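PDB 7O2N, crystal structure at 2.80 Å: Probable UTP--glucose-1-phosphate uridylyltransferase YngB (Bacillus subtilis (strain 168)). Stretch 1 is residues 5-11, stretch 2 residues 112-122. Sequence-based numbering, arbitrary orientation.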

# COMPACT_ATOMS: atom_id res chain seq x y z
N ARG A 5 -14.33 -2.02 27.57
CA ARG A 5 -13.30 -1.00 27.52
C ARG A 5 -12.04 -1.51 26.81
O ARG A 5 -11.14 -0.74 26.48
CB ARG A 5 -13.03 -0.51 28.95
N LYS A 6 -11.99 -2.83 26.54
CA LYS A 6 -10.80 -3.44 25.96
C LYS A 6 -11.17 -4.24 24.72
O LYS A 6 -12.27 -4.77 24.64
CB LYS A 6 -10.12 -4.35 26.99
CG LYS A 6 -9.32 -3.67 28.09
CD LYS A 6 -9.04 -4.65 29.22
CE LYS A 6 -7.82 -4.33 30.05
NZ LYS A 6 -7.59 -5.36 31.10
N ALA A 7 -10.22 -4.33 23.78
CA ALA A 7 -10.38 -4.97 22.49
C ALA A 7 -9.11 -5.73 22.09
O ALA A 7 -8.00 -5.38 22.48
CB ALA A 7 -10.69 -3.89 21.48
N VAL A 8 -9.29 -6.77 21.28
CA VAL A 8 -8.18 -7.61 20.83
C VAL A 8 -8.17 -7.69 19.31
O VAL A 8 -9.11 -8.23 18.72
CB VAL A 8 -8.33 -9.03 21.38
CG1 VAL A 8 -7.14 -9.87 20.95
CG2 VAL A 8 -8.49 -9.06 22.89
N ILE A 9 -7.09 -7.18 18.69
CA ILE A 9 -6.95 -7.30 17.24
C ILE A 9 -5.92 -8.38 16.93
O ILE A 9 -4.74 -8.17 17.20
CB ILE A 9 -6.51 -5.96 16.62
CG1 ILE A 9 -7.33 -4.79 17.14
CG2 ILE A 9 -6.53 -6.03 15.11
CD1 ILE A 9 -6.77 -3.45 16.73
N PRO A 10 -6.28 -9.55 16.35
CA PRO A 10 -5.29 -10.56 16.00
C PRO A 10 -4.67 -10.06 14.70
O PRO A 10 -5.38 -9.57 13.84
CB PRO A 10 -6.08 -11.87 15.85
CG PRO A 10 -7.52 -11.48 16.16
CD PRO A 10 -7.63 -9.97 15.95
N ALA A 11 -3.34 -10.12 14.60
CA ALA A 11 -2.65 -9.62 13.43
C ALA A 11 -1.38 -10.43 13.18
O ALA A 11 -0.32 -9.84 12.99
CB ALA A 11 -2.30 -8.16 13.62
N HIS A 112 -6.72 -19.61 19.44
CA HIS A 112 -5.48 -19.58 20.19
C HIS A 112 -5.13 -18.12 20.50
O HIS A 112 -4.91 -17.75 21.65
CB HIS A 112 -4.34 -20.35 19.51
CG HIS A 112 -3.03 -20.10 20.18
ND1 HIS A 112 -2.03 -19.32 19.60
CD2 HIS A 112 -2.57 -20.47 21.40
CE1 HIS A 112 -0.99 -19.26 20.42
NE2 HIS A 112 -1.31 -19.95 21.53
N ALA A 113 -5.17 -17.29 19.44
CA ALA A 113 -4.86 -15.87 19.50
C ALA A 113 -5.69 -15.17 20.57
O ALA A 113 -5.16 -14.35 21.31
CB ALA A 113 -5.07 -15.23 18.15
N VAL A 114 -6.98 -15.51 20.65
CA VAL A 114 -7.86 -14.90 21.63
C VAL A 114 -7.43 -15.34 23.03
O VAL A 114 -7.62 -14.59 23.99
CB VAL A 114 -9.33 -15.25 21.33
CG1 VAL A 114 -10.29 -14.69 22.38
CG2 VAL A 114 -9.72 -14.79 19.93
N LEU A 115 -6.86 -16.54 23.15
CA LEU A 115 -6.48 -17.05 24.45
C LEU A 115 -5.31 -16.25 25.01
O LEU A 115 -5.23 -16.02 26.23
CB LEU A 115 -6.11 -18.54 24.33
CG LEU A 115 -7.21 -19.50 24.78
CD1 LEU A 115 -6.67 -20.92 24.86
CD2 LEU A 115 -7.83 -19.06 26.11
N CYS A 116 -4.42 -15.82 24.10
CA CYS A 116 -3.25 -15.04 24.47
C CYS A 116 -3.68 -13.81 25.27
O CYS A 116 -2.99 -13.39 26.20
CB CYS A 116 -2.47 -14.59 23.24
SG CYS A 116 -1.68 -15.95 22.31
N ALA A 117 -4.85 -13.27 24.94
CA ALA A 117 -5.33 -12.02 25.49
C ALA A 117 -5.76 -12.18 26.95
O ALA A 117 -5.98 -11.17 27.63
CB ALA A 117 -6.47 -11.57 24.64
N GLU A 118 -5.87 -13.44 27.41
CA GLU A 118 -6.60 -13.82 28.61
C GLU A 118 -6.27 -12.89 29.77
O GLU A 118 -7.17 -12.23 30.29
CB GLU A 118 -6.32 -15.28 28.97
CG GLU A 118 -7.02 -15.71 30.25
CD GLU A 118 -6.84 -17.18 30.60
OE1 GLU A 118 -6.44 -17.97 29.71
OE2 GLU A 118 -7.10 -17.54 31.77
N HIS A 119 -4.99 -12.84 30.13
CA HIS A 119 -4.52 -12.21 31.36
C HIS A 119 -4.63 -10.70 31.24
O HIS A 119 -4.74 -9.99 32.24
CB HIS A 119 -3.10 -12.69 31.70
CG HIS A 119 -3.03 -14.15 32.05
ND1 HIS A 119 -3.10 -14.60 33.35
CD2 HIS A 119 -2.94 -15.25 31.27
CE1 HIS A 119 -3.03 -15.92 33.37
NE2 HIS A 119 -2.94 -16.34 32.10
N PHE A 120 -4.61 -10.22 29.99
CA PHE A 120 -4.61 -8.80 29.71
C PHE A 120 -5.98 -8.21 30.00
O PHE A 120 -6.07 -7.15 30.61
CB PHE A 120 -4.10 -8.51 28.30
CG PHE A 120 -4.52 -7.16 27.78
CD1 PHE A 120 -3.88 -6.00 28.20
CD2 PHE A 120 -5.56 -7.03 26.87
CE1 PHE A 120 -4.24 -4.76 27.72
CE2 PHE A 120 -5.94 -5.78 26.40
CZ PHE A 120 -5.28 -4.65 26.82
N ILE A 121 -7.04 -8.89 29.55
CA ILE A 121 -8.38 -8.38 29.82
C ILE A 121 -8.82 -8.88 31.19
O ILE A 121 -9.49 -8.19 31.94
CB ILE A 121 -9.41 -8.68 28.69
CG1 ILE A 121 -9.55 -10.16 28.37
CG2 ILE A 121 -9.13 -7.85 27.43
CD1 ILE A 121 -9.40 -10.42 26.90
N GLY A 122 -8.38 -10.10 31.50
CA GLY A 122 -8.62 -10.68 32.80
C GLY A 122 -10.10 -10.92 33.02
O GLY A 122 -10.63 -11.91 32.52

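What does K6 do at the start of the strand? R5, modelled only as far as CB, stays out of reach, so the contact begins with K6, whose CA-to-CB bond points toward the helical stretch. With chi2 to chi4 all t, its side chain runs out extended, and NZ donates a hydrogen bond to the backbone O of F120. At 2.4 Å between K6 NZ and F120 O, this bond is very short, a value to treat with some caution at 2.80 Å resolution.

How does the same lysine meet the F120 ring? K6 NZ lies 4.7 Å from the ring centroid of F120 and only 6° off the ring normal, so the ammonium sits over the face, where the pi electrons favour a positive charge. K6 CE covers that face too, 4.1 Å from F120 CZ. Closer to the backbone the lysine is simply hydrocarbon, and its CB packs 3.7 Å from I121 CG2.

How do A7 and V8 differ? A7 points its CA-to-CB bond away, as expected from the alternation of a strand, leaving its O 4.4 Å from F120 CE2 as its nearest approach. V8 turns back toward the helical stretch. Its CG2 reaches A117 CB at 3.7 Å and I121 CD1 at 4.3 Å, an apolar contact spanning two residues four apart in sequence.

Where does the contact finish? I9 is out of reach, and P10 again points toward stretch 2, with its CB 4.2 Å from A113 CB. The nearest CA pairs, K6 with I121, V8 with A117 and P10 with A113, therefore step two residues along the strand for every four along the other stretch, and in the reverse direction. Alternate strand residues thus meet positions four apart in the second stretch, mixed at K6, where a charge and a hydrocarbon chain both take part, and apolar at V8 and P10.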